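Local coordinates for methionine gamma-lyase (Trichomonas vaginalis, PDB 1E5E), which is a pyridoxal-phosphate-dependent enzyme of the Cys/Met metabolism family, assembled from four protein chains, at residues I346-P349 / A350-T353; Y152-T155 / P156-T160; D387-Q390 / G391-L395; V287-P290 / G291-D294. All blocks are in the same frame, centred on the assembly; numbering follows the deposited sequence.

Contact 1: residues I346-P349 / A350-T353; sequences IQHP and ASMT. With PPJ (N-(hydroxy{3-hydroxy-2-methyl-5-[(phosphonooxy)methyl]pyridin-4-yl}methyl)norvaline), chain C.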
loop_
_atom_site.group_PDB
_atom_site.type_symbol
_atom_site.label_atom_id
_atom_site.label_comp_id
_atom_site.label_asym_id
_atom_site.label_seq_id
_atom_site.Cartn_x
_atom_site.Cartn_y
_atom_site.Cartn_z
ATOM N N ILE A 346 19.764 -15.940 -9.978
ATOM C CA ILE A 346 20.598 -17.124 -10.024
ATOM C C ILE A 346 21.076 -17.516 -8.637
ATOM O O ILE A 346 21.401 -16.595 -7.889
ATOM C CB ILE A 346 21.815 -16.891 -10.957
ATOM C CG1 ILE A 346 22.462 -18.226 -11.375
ATOM C CG2 ILE A 346 22.852 -15.942 -10.377
ATOM C CD1 ILE A 346 23.535 -17.988 -12.430
ATOM N N GLN A 347 21.318 -18.789 -8.347
ATOM C CA GLN A 347 21.765 -19.197 -7.015
ATOM C C GLN A 347 22.391 -20.595 -7.059
ATOM O O GLN A 347 22.337 -21.279 -8.089
ATOM C CB GLN A 347 20.606 -19.214 -6.013
ATOM C CG GLN A 347 19.445 -20.155 -6.341
ATOM C CD GLN A 347 19.504 -21.364 -5.413
ATOM O OE1 GLN A 347 20.188 -21.366 -4.384
ATOM N NE2 GLN A 347 18.788 -22.408 -5.809
ATOM N N HIS A 348 22.903 -21.004 -5.900
ATOM C CA HIS A 348 23.657 -22.257 -5.819
ATOM C C HIS A 348 22.934 -23.164 -4.843
ATOM O O HIS A 348 23.058 -22.958 -3.632
ATOM C CB HIS A 348 25.083 -21.893 -5.342
ATOM C CG HIS A 348 25.910 -23.127 -5.100
ATOM N ND1 HIS A 348 26.066 -23.701 -3.853
ATOM C CD2 HIS A 348 26.550 -23.947 -5.983
ATOM C CE1 HIS A 348 26.819 -24.784 -3.958
ATOM N NE2 HIS A 348 27.135 -24.941 -5.239
ATOM N N PRO A 349 22.119 -24.088 -5.307
ATOM C CA PRO A 349 21.250 -24.854 -4.436
ATOM C C PRO A 349 21.880 -25.581 -3.269
ATOM O O PRO A 349 21.345 -25.504 -2.143
ATOM C CB PRO A 349 20.505 -25.813 -5.357
ATOM C CG PRO A 349 20.871 -25.471 -6.751
ATOM C CD PRO A 349 21.846 -24.331 -6.746
ATOM N N ALA A 350 23.009 -26.275 -3.441
ATOM C CA ALA A 350 23.614 -27.030 -2.346
ATOM C C ALA A 350 24.006 -26.133 -1.183
ATOM O O ALA A 350 23.848 -26.655 -0.073
ATOM C CB ALA A 350 24.798 -27.874 -2.797
ATOM N N SER A 351 24.408 -24.876 -1.413
ATOM C CA SER A 351 24.721 -24.041 -0.253
ATOM C C SER A 351 23.621 -23.046 0.114
ATOM O O SER A 351 23.826 -22.239 1.061
ATOM C CB SER A 351 26.008 -23.216 -0.458
ATOM O OG SER A 351 25.800 -22.240 -1.480
ATOM N N MET A 352 22.563 -22.968 -0.696
ATOM C CA MET A 352 21.523 -21.960 -0.502
ATOM C C MET A 352 20.142 -22.554 -0.354
ATOM O O MET A 352 19.815 -23.060 0.743
ATOM C CB MET A 352 21.552 -20.919 -1.651
ATOM C CG MET A 352 22.913 -20.198 -1.666
ATOM S SD MET A 352 23.016 -19.034 -3.027
ATOM C CE MET A 352 24.735 -18.565 -2.932
ATOM N N THR A 353 19.313 -22.681 -1.402
ATOM C CA THR A 353 17.965 -23.204 -1.236
ATOM C C THR A 353 17.890 -24.627 -0.697
ATOM O O THR A 353 16.897 -25.040 -0.100
ATOM C CB THR A 353 17.163 -23.210 -2.568
ATOM O OG1 THR A 353 17.904 -23.919 -3.606
ATOM C CG2 THR A 353 16.872 -21.778 -2.986
HETATM N N1 PPJ C . 7.265 -24.561 -3.894
HETATM C C2 PPJ C . 8.277 -24.342 -4.759
HETATM C C6 PPJ C . 7.244 -23.955 -2.673
HETATM C C2A PPJ C . 8.640 -25.191 -5.818
HETATM C C3 PPJ C . 9.185 -23.325 -4.397
HETATM O O3 PPJ C . 10.229 -23.225 -5.176
HETATM C C4 PPJ C . 9.048 -22.551 -3.241
HETATM C C4A PPJ C . 10.033 -21.554 -2.972
HETATM C C5 PPJ C . 8.086 -22.898 -2.293
HETATM N N PPJ C . 11.294 -21.605 -3.442
HETATM C C5A PPJ C . 7.735 -22.092 -1.162
HETATM O OP4 PPJ C . 7.079 -21.055 -1.567
HETATM P P PPJ C . 7.254 -19.797 -0.605
HETATM O OP1 PPJ C . 6.294 -18.684 -1.221
HETATM O OP2 PPJ C . 8.749 -19.354 -0.612
HETATM O OP3 PPJ C . 6.806 -20.127 0.886
HETATM C CA PPJ C . 12.225 -20.624 -3.277
HETATM C CB PPJ C . 12.441 -19.965 -1.980
HETATM C C PPJ C . 13.464 -20.903 -3.931
HETATM C CG PPJ C . 13.017 -20.677 -0.811
HETATM C CD PPJ C . 14.418 -20.305 -0.682
HETATM O O PPJ C . 13.584 -22.040 -4.516
HETATM O OXT PPJ C . 14.242 -19.942 -4.352
#
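Gln347 and Thr353 meet across the tight turn that leaves strand 345-347 of the five-stranded sheet, where the chain doubles back toward the ligand pocket. Polar side chains do most of the work. The Gln347 amide grips Thr353 with both ends: NE2 donates to Thr353 OG1 at 2.8 Å, while OE1 takes a weak bond from Thr353 N at 3.4 Å. The Gln347 chain bends at CG (chi2 106°) to turn its amide back over the loop, and a residue with both a donor and an acceptor suits this place. His348 adds a second clamp, its ND1 lying 2.8 Å from Ser351 OG at the ring edge; the other ring nitrogen, NE2, hydrogen-bonds to Asp369 O.

In the backbone, Met352 N donates to Pro349 O at 3.2 Å, approaching from above the carbonyl plane. Met352 also serves through sulfur, which receives a weak bond from His348 N, while its extended, unbranched chain runs past Gln347 in the opposite direction and packs on Phe47 of the second subunit. Pro349 CB rests 3.7 Å from Thr353 OG1. The branch of Thr353 that faces N-(hydroxy{3-hydroxy-2-methyl-5-[(phosphonooxy)methyl]pyridin-4-yl}methyl)norvaline is the methyl CG2, 3.5 Å from ligand atom OXT.

Contact 2: residues Y152-T155 / P156-T160; sequences YFET and PANPT. With PPJ (N-(hydroxy{3-hydroxy-2-methyl-5-[(phosphonooxy)methyl]pyridin-4-yl}methyl)norvaline), chain C.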
loop_
_atom_site.group_PDB
_atom_site.type_symbol
_atom_site.label_atom_id
_atom_site.label_comp_id
_atom_site.label_asym_id
_atom_site.label_seq_id
_atom_site.Cartn_x
_atom_site.Cartn_y
_atom_site.Cartn_z
ATOM N N TYR A 152 2.889 -36.904 -3.770
ATOM C CA TYR A 152 3.250 -35.510 -3.981
ATOM C C TYR A 152 4.509 -35.390 -4.830
ATOM O O TYR A 152 5.442 -36.166 -4.591
ATOM C CB TYR A 152 3.536 -34.866 -2.589
ATOM C CG TYR A 152 3.846 -33.385 -2.593
ATOM C CD1 TYR A 152 5.139 -32.940 -2.849
ATOM C CD2 TYR A 152 2.865 -32.430 -2.347
ATOM C CE1 TYR A 152 5.448 -31.584 -2.860
ATOM C CE2 TYR A 152 3.145 -31.072 -2.337
ATOM C CZ TYR A 152 4.422 -30.656 -2.614
ATOM O OH TYR A 152 4.719 -29.312 -2.595
ATOM N N PHE A 153 4.542 -34.464 -5.785
ATOM C CA PHE A 153 5.717 -34.254 -6.612
ATOM C C PHE A 153 5.769 -32.829 -7.176
ATOM O O PHE A 153 4.767 -32.097 -7.143
ATOM C CB PHE A 153 5.736 -35.241 -7.809
ATOM C CG PHE A 153 4.521 -35.181 -8.651
ATOM C CD1 PHE A 153 4.401 -34.243 -9.693
ATOM C CD2 PHE A 153 3.516 -36.105 -8.537
ATOM C CE1 PHE A 153 3.261 -34.143 -10.434
ATOM C CE2 PHE A 153 2.386 -36.051 -9.327
ATOM C CZ PHE A 153 2.258 -35.081 -10.297
ATOM N N GLU A 154 6.910 -32.482 -7.752
ATOM C CA GLU A 154 7.061 -31.213 -8.465
ATOM C C GLU A 154 7.603 -31.539 -9.862
ATOM O O GLU A 154 8.663 -32.197 -9.898
ATOM C CB GLU A 154 8.171 -30.350 -7.881
ATOM C CG GLU A 154 8.021 -29.929 -6.435
ATOM C CD GLU A 154 9.190 -29.182 -5.845
ATOM O OE1 GLU A 154 10.087 -28.780 -6.628
ATOM O OE2 GLU A 154 9.291 -29.041 -4.592
ATOM N N THR A 155 7.043 -30.989 -10.921
ATOM C CA THR A 155 7.689 -31.147 -12.217
ATOM C C THR A 155 7.499 -29.875 -13.039
ATOM O O THR A 155 6.392 -29.370 -13.198
ATOM C CB THR A 155 7.130 -32.402 -12.919
ATOM O OG1 THR A 155 7.724 -32.549 -14.201
ATOM C CG2 THR A 155 5.612 -32.339 -13.140
ATOM N N PRO A 156 8.569 -29.321 -13.600
ATOM C CA PRO A 156 9.931 -29.824 -13.407
ATOM C C PRO A 156 10.380 -29.628 -11.974
ATOM O O PRO A 156 9.930 -28.649 -11.326
ATOM C CB PRO A 156 10.785 -28.995 -14.347
ATOM C CG PRO A 156 9.835 -28.357 -15.330
ATOM C CD PRO A 156 8.544 -28.203 -14.556
ATOM N N ALA A 157 11.238 -30.507 -11.453
ATOM C CA ALA A 157 11.642 -30.442 -10.060
ATOM C C ALA A 157 12.644 -29.351 -9.690
ATOM O O ALA A 157 13.531 -28.949 -10.445
ATOM C CB ALA A 157 12.297 -31.769 -9.618
ATOM N N ASN A 158 12.490 -28.858 -8.463
ATOM C CA ASN A 158 13.362 -27.799 -7.943
ATOM C C ASN A 158 14.467 -28.485 -7.171
ATOM O O ASN A 158 14.129 -29.124 -6.173
ATOM C CB ASN A 158 12.533 -26.878 -7.037
ATOM C CG ASN A 158 13.348 -25.730 -6.467
ATOM O OD1 ASN A 158 14.555 -25.603 -6.753
ATOM N ND2 ASN A 158 12.675 -24.864 -5.700
ATOM N N PRO A 159 15.708 -28.407 -7.597
ATOM C CA PRO A 159 16.156 -27.584 -8.693
ATOM C C PRO A 159 16.698 -28.289 -9.925
ATOM O O PRO A 159 17.172 -27.611 -10.848
ATOM C CB PRO A 159 17.343 -26.908 -7.976
ATOM C CG PRO A 159 18.014 -28.064 -7.290
ATOM C CD PRO A 159 16.889 -29.007 -6.890
ATOM N N THR A 160 16.651 -29.606 -9.998
ATOM C CA THR A 160 17.224 -30.316 -11.162
ATOM C C THR A 160 16.441 -30.249 -12.464
ATOM O O THR A 160 16.977 -30.478 -13.559
ATOM C CB THR A 160 17.453 -31.778 -10.764
ATOM O OG1 THR A 160 16.161 -32.370 -10.594
ATOM C CG2 THR A 160 18.179 -31.846 -9.396
HETATM N N1 PPJ C . 7.265 -24.561 -3.894
HETATM C C2 PPJ C . 8.277 -24.342 -4.759
HETATM C C6 PPJ C . 7.244 -23.955 -2.673
HETATM C C2A PPJ C . 8.640 -25.191 -5.818
HETATM C C3 PPJ C . 9.185 -23.325 -4.397
HETATM O O3 PPJ C . 10.229 -23.225 -5.176
HETATM C C4 PPJ C . 9.048 -22.551 -3.241
HETATM C C4A PPJ C . 10.033 -21.554 -2.972
HETATM C C5 PPJ C . 8.086 -22.898 -2.293
HETATM N N PPJ C . 11.294 -21.605 -3.442
HETATM C C5A PPJ C . 7.735 -22.092 -1.162
HETATM O OP4 PPJ C . 7.079 -21.055 -1.567
HETATM P P PPJ C . 7.254 -19.797 -0.605
HETATM O OP1 PPJ C . 6.294 -18.684 -1.221
HETATM O OP2 PPJ C . 8.749 -19.354 -0.612
HETATM O OP3 PPJ C . 6.806 -20.127 0.886
HETATM C CA PPJ C . 12.225 -20.624 -3.277
HETATM C CB PPJ C . 12.441 -19.965 -1.980
HETATM C C PPJ C . 13.464 -20.903 -3.931
HETATM C CG PPJ C . 13.017 -20.677 -0.811
HETATM C CD PPJ C . 14.418 -20.305 -0.682
HETATM O O PPJ C . 13.584 -22.040 -4.516
HETATM O OXT PPJ C . 14.242 -19.942 -4.352
HETATM O O HOH W 1 9.582 -27.244 -8.770
#
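Glu154 reaches across the bend to the backbone of Asn158, the two side chains crossing at a slant with carboxylate and amide planes 49° apart. Beyond CG the glutamate is extended, and its length lets Glu154 OE1 accept a hydrogen bond from Asn158 N at 3.0 Å, nearly in line with the C-O bond. Glu154 OE1 also takes a water at 2.7 Å that donates to Pro156 O, 2.9 Å away, so one carboxylate oxygen holds two points of the loop. OE2 turns to Tyr111 N, which fixes the rotation of the group, and Glu154 CD lies 4.0 Å from the ligand methyl C2A.

Asn158 has CG anti to its backbone nitrogen (chi1 -179°), sending the amide away from the turn toward the ligand. Asn158 ND2 donates to ligand atom O at 3.2 Å in a fairly straight bond, and weakly to O3 at 3.0 Å; OD1 is hydrogen-bonded to Arg373 NH1, so both ends of the amide are used. Cis peptide bonds precede Pro156 and Pro159, prolines being the residues that most readily accept them, and they kink the chain at both ends of Pro156 to Asn158. This loop, following strand 148-154 of the seven-stranded sheet, lines the ligand pocket of a PLP-dependent enzyme.

Contact 3: residues D387-Q390 / G391-L395; sequences DFKQ and GLDAL
Helix 381-396, near the C-terminal end of the chain, carries an i to i+4 salt bridge between Lys389 and Asp393. The lysine leaves the backbone with CG anti to the nitrogen and runs nearly straight until a bend at its last torsion (chi4 58°) brings Lys389 NZ to Asp393 OD1 at 2.7 Å. It meets that oxygen nearly along the C-O bond. A long, cationic chain can bridge one helical turn in this way at the solvent-facing side, and Asp393 OD2 finds a second partner in His281 NE2.

Beneath the pair runs the regular alpha-helical ladder: Leu392 N donates to Phe388 O at 2.7 Å, and Asp393 N to Lys389 O at 2.8 Å, with Gly391 and Ala394 bonded likewise to Asp387 and Gln390. Phe388 and Leu392 form an apolar patch. Phe388 CB touches Leu392 CD1 at 4.2 Å, and both side chains continue into the protein, Phe388 against helix 260-279 and Leu392 against helix 319-328 and strand 311-316.

In Gln390, CG lies between the backbone N and the carbonyl carbon, and a bend at chi2 (89°) lays Gln390 CD 3.2 Å from the nitrogen of Gly391, a residue that adds no side chain there. Gln390 NE2 thereby donates to Asp387 OD1 at 3.0 Å and also reaches Asn329 O, while the buried carboxylate of Asp387 accepts further bonds from the backbone nitrogens of Lys331, Leu332 and Ile333.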
loop_
_atom_site.group_PDB
_atom_site.type_symbol
_atom_site.label_atom_id
_atom_site.label_comp_id
_atom_site.label_asym_id
_atom_site.label_seq_id
_atom_site.Cartn_x
_atom_site.Cartn_y
_atom_site.Cartn_z
ATOM N N ASP A 387 26.392 -11.433 -20.372
ATOM C CA ASP A 387 26.821 -11.461 -18.972
ATOM C C ASP A 387 27.413 -12.839 -18.673
ATOM O O ASP A 387 28.384 -12.979 -17.899
ATOM C CB ASP A 387 25.623 -11.156 -18.064
ATOM C CG ASP A 387 25.977 -10.833 -16.641
ATOM O OD1 ASP A 387 27.118 -10.373 -16.386
ATOM O OD2 ASP A 387 25.123 -11.055 -15.739
ATOM N N PHE A 388 26.771 -13.898 -19.220
ATOM C CA PHE A 388 27.389 -15.216 -18.979
ATOM C C PHE A 388 28.726 -15.348 -19.713
ATOM O O PHE A 388 29.675 -15.910 -19.151
ATOM C CB PHE A 388 26.471 -16.339 -19.371
ATOM C CG PHE A 388 25.405 -16.670 -18.368
ATOM C CD1 PHE A 388 25.742 -17.233 -17.155
ATOM C CD2 PHE A 388 24.078 -16.445 -18.664
ATOM C CE1 PHE A 388 24.764 -17.577 -16.237
ATOM C CE2 PHE A 388 23.118 -16.800 -17.735
ATOM C CZ PHE A 388 23.443 -17.355 -16.521
ATOM N N LYS A 389 28.826 -14.834 -20.930
ATOM C CA LYS A 389 30.096 -14.906 -21.653
ATOM C C LYS A 389 31.254 -14.292 -20.855
ATOM O O LYS A 389 32.292 -14.951 -20.760
ATOM C CB LYS A 389 30.033 -14.229 -23.001
ATOM C CG LYS A 389 31.395 -14.075 -23.689
ATOM C CD LYS A 389 31.147 -13.992 -25.191
ATOM C CE LYS A 389 32.338 -13.374 -25.915
ATOM N NZ LYS A 389 33.572 -14.148 -25.655
ATOM N N GLN A 390 31.115 -13.083 -20.336
ATOM C CA GLN A 390 32.223 -12.482 -19.624
ATOM C C GLN A 390 32.493 -13.302 -18.361
ATOM O O GLN A 390 33.660 -13.538 -18.034
ATOM C CB GLN A 390 32.058 -11.008 -19.273
ATOM C CG GLN A 390 30.875 -10.582 -18.425
ATOM C CD GLN A 390 31.114 -10.621 -16.939
ATOM O OE1 GLN A 390 32.290 -10.589 -16.551
ATOM N NE2 GLN A 390 30.076 -10.730 -16.106
ATOM N N GLY A 391 31.455 -13.691 -17.649
ATOM C CA GLY A 391 31.614 -14.437 -16.405
ATOM C C GLY A 391 32.329 -15.769 -16.692
ATOM O O GLY A 391 33.220 -16.150 -15.933
ATOM N N LEU A 392 31.822 -16.526 -17.654
ATOM C CA LEU A 392 32.379 -17.825 -18.014
ATOM C C LEU A 392 33.783 -17.747 -18.612
ATOM O O LEU A 392 34.690 -18.499 -18.207
ATOM C CB LEU A 392 31.452 -18.564 -18.992
ATOM C CG LEU A 392 30.139 -19.077 -18.364
ATOM C CD1 LEU A 392 29.185 -19.590 -19.421
ATOM C CD2 LEU A 392 30.457 -20.151 -17.341
ATOM N N ASP A 393 34.034 -16.831 -19.544
ATOM C CA ASP A 393 35.357 -16.690 -20.137
ATOM C C ASP A 393 36.389 -16.460 -19.043
ATOM O O ASP A 393 37.416 -17.134 -19.094
ATOM C CB ASP A 393 35.414 -15.576 -21.182
ATOM C CG ASP A 393 34.740 -16.034 -22.467
ATOM O OD1 ASP A 393 34.766 -15.254 -23.454
ATOM O OD2 ASP A 393 34.148 -17.147 -22.487
ATOM N N ALA A 394 36.134 -15.591 -18.083
ATOM C CA ALA A 394 37.017 -15.314 -16.973
ATOM C C ALA A 394 37.346 -16.536 -16.127
ATOM O O ALA A 394 38.444 -16.779 -15.633
ATOM C CB ALA A 394 36.324 -14.321 -16.049
ATOM N N LEU A 395 36.330 -17.364 -15.891
ATOM C CA LEU A 395 36.492 -18.642 -15.231
ATOM C C LEU A 395 37.596 -19.420 -15.939
ATOM O O LEU A 395 38.493 -19.942 -15.300
ATOM C CB LEU A 395 35.191 -19.416 -15.426
ATOM C CG LEU A 395 34.688 -20.325 -14.324
ATOM C CD1 LEU A 395 34.549 -19.523 -13.043
ATOM C CD2 LEU A 395 33.360 -20.946 -14.744
#

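Contact 4: residues V287-P290 / G291-D294; sequences VYYP and GFED
Tyr289 and Phe292 are the ends of a type I beta turn, closed by a hydrogen bond from Phe292 N to Tyr289 O at 3.1 Å, with the donor above the carbonyl plane. Pro290 and Gly291 fill its two corners: the proline ring restricts phi to a value that suits the first, and glycine brings no side chain to the second.

That slimness matters because the Tyr289 ring lies close against the corner. Tyr289 CD2 is 3.3 Å from Gly291 N, and Tyr289 CE2 is 3.7 Å from Gly291 CA. With CG anti to its nitrogen (chi1 -175°), Tyr289 swings its ring against this corner while CB stays above the Phe292 ring. The two residues therefore meet twice. Tyr289 CB makes a CH-pi contact, 3.9 Å from the centroid of the Phe292 ring, and the edge of the tyrosine ring points toward the face of the Phe292 ring in a T-shaped pair, centroids 5.8 Å apart and planes at 73°. Val287 comes in at the edge of the Phe292 ring, where Val287 CG1 touches Phe292 CE2 at 3.5 Å; the two side chains cross at about a right angle. The flat, apolar Phe292 ring thus folds back from the end of the turn onto Val287 of the strand and the Tyr289 side chain, and Lys279 adds a cation-pi contact to it.

Tyr289 OH is hydrogen-bonded to Gly309 O. Strand 284-288 is an outer strand of the five-stranded sheet within this chain; Val287 packs on strand 311-316 beside it and on Leu278, while Tyr289 and Phe292 rest on Ala271, Met272 and Ala275 of helix 260-279.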
loop_
_atom_site.group_PDB
_atom_site.type_symbol
_atom_site.label_atom_id
_atom_site.label_comp_id
_atom_site.label_asym_id
_atom_site.label_seq_id
_atom_site.Cartn_x
_atom_site.Cartn_y
_atom_site.Cartn_z
ATOM N N VAL A 287 23.681 -29.008 -19.184
ATOM C CA VAL A 287 22.610 -28.021 -19.049
ATOM C C VAL A 287 21.282 -28.792 -19.040
ATOM O O VAL A 287 20.968 -29.590 -19.912
ATOM C CB VAL A 287 22.553 -26.952 -20.133
ATOM C CG1 VAL A 287 21.353 -26.000 -19.889
ATOM C CG2 VAL A 287 23.826 -26.121 -20.231
ATOM N N TYR A 288 20.504 -28.583 -18.002
ATOM C CA TYR A 288 19.153 -29.130 -17.850
ATOM C C TYR A 288 18.166 -28.030 -18.234
ATOM O O TYR A 288 18.251 -26.916 -17.669
ATOM C CB TYR A 288 18.910 -29.482 -16.381
ATOM C CG TYR A 288 19.664 -30.700 -15.901
ATOM C CD1 TYR A 288 20.327 -30.706 -14.687
ATOM C CD2 TYR A 288 19.682 -31.862 -16.680
ATOM C CE1 TYR A 288 21.029 -31.824 -14.272
ATOM C CE2 TYR A 288 20.371 -32.984 -16.253
ATOM C CZ TYR A 288 21.041 -32.965 -15.048
ATOM O OH TYR A 288 21.733 -34.071 -14.597
ATOM N N TYR A 289 17.373 -28.215 -19.255
ATOM C CA TYR A 289 16.351 -27.299 -19.751
ATOM C C TYR A 289 15.284 -28.200 -20.346
ATOM O O TYR A 289 15.648 -28.952 -21.235
ATOM C CB TYR A 289 16.810 -26.302 -20.848
ATOM C CG TYR A 289 15.735 -25.308 -21.244
ATOM C CD1 TYR A 289 15.141 -24.497 -20.277
ATOM C CD2 TYR A 289 15.264 -25.163 -22.543
ATOM C CE1 TYR A 289 14.125 -23.607 -20.597
ATOM C CE2 TYR A 289 14.246 -24.284 -22.877
ATOM C CZ TYR A 289 13.691 -23.496 -21.890
ATOM O OH TYR A 289 12.655 -22.597 -22.205
ATOM N N PRO A 290 14.004 -28.013 -20.054
ATOM C CA PRO A 290 12.984 -28.925 -20.589
ATOM C C PRO A 290 12.869 -28.864 -22.085
ATOM O O PRO A 290 12.445 -29.839 -22.739
ATOM C CB PRO A 290 11.704 -28.514 -19.868
ATOM C CG PRO A 290 12.197 -27.930 -18.581
ATOM C CD PRO A 290 13.470 -27.179 -18.954
ATOM N N GLY A 291 13.223 -27.741 -22.713
ATOM C CA GLY A 291 13.099 -27.608 -24.159
ATOM C C GLY A 291 14.117 -28.418 -24.955
ATOM O O GLY A 291 13.869 -28.666 -26.156
ATOM N N PHE A 292 15.207 -28.850 -24.350
ATOM C CA PHE A 292 16.192 -29.614 -25.109
ATOM C C PHE A 292 15.630 -30.913 -25.652
ATOM O O PHE A 292 15.118 -31.769 -24.918
ATOM C CB PHE A 292 17.428 -29.859 -24.236
ATOM C CG PHE A 292 18.270 -28.631 -24.041
ATOM C CD1 PHE A 292 18.219 -27.567 -24.926
ATOM C CD2 PHE A 292 19.136 -28.555 -22.967
ATOM C CE1 PHE A 292 19.003 -26.437 -24.730
ATOM C CE2 PHE A 292 19.931 -27.429 -22.777
ATOM C CZ PHE A 292 19.873 -26.391 -23.649
ATOM N N GLU A 293 15.822 -31.113 -26.957
ATOM C CA GLU A 293 15.398 -32.286 -27.709
ATOM C C GLU A 293 16.015 -33.601 -27.243
ATOM O O GLU A 293 15.336 -34.637 -27.208
ATOM C CB GLU A 293 15.700 -32.094 -29.203
ATOM N N ASP A 294 17.292 -33.589 -26.858
ATOM C CA ASP A 294 17.971 -34.749 -26.297
ATOM C C ASP A 294 17.477 -35.134 -24.902
ATOM O O ASP A 294 17.135 -36.314 -24.665
ATOM C CB ASP A 294 19.504 -34.663 -26.231
ATOM C CG ASP A 294 20.077 -33.603 -25.303
ATOM O OD1 ASP A 294 19.917 -32.457 -25.812
ATOM O OD2 ASP A 294 20.620 -33.845 -24.178
#

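How the contacts relate
From the N terminus the order is contact 2, contact 4, contact 1 and contact 3; each closes before the next opens, so none nest or cross. Contact 2 shapes the loop after strand 148-154 of the seven-stranded sheet. Contact 4 turns the chain after strand 284-288 and contact 1 after strand 345-347, both in the five-stranded sheet, while contact 3 lies within helix 381-396. Contact 2 joins the two sheets' loops: its Pro156 packs on Pro290 of contact 4, and its Pro159 on Pro349 of contact 1. Contacts 1 and 2 also share the bound ligand. Contact 3 meets contact 1 where Phe388 touches Ile346, tying the late helix to the sheet.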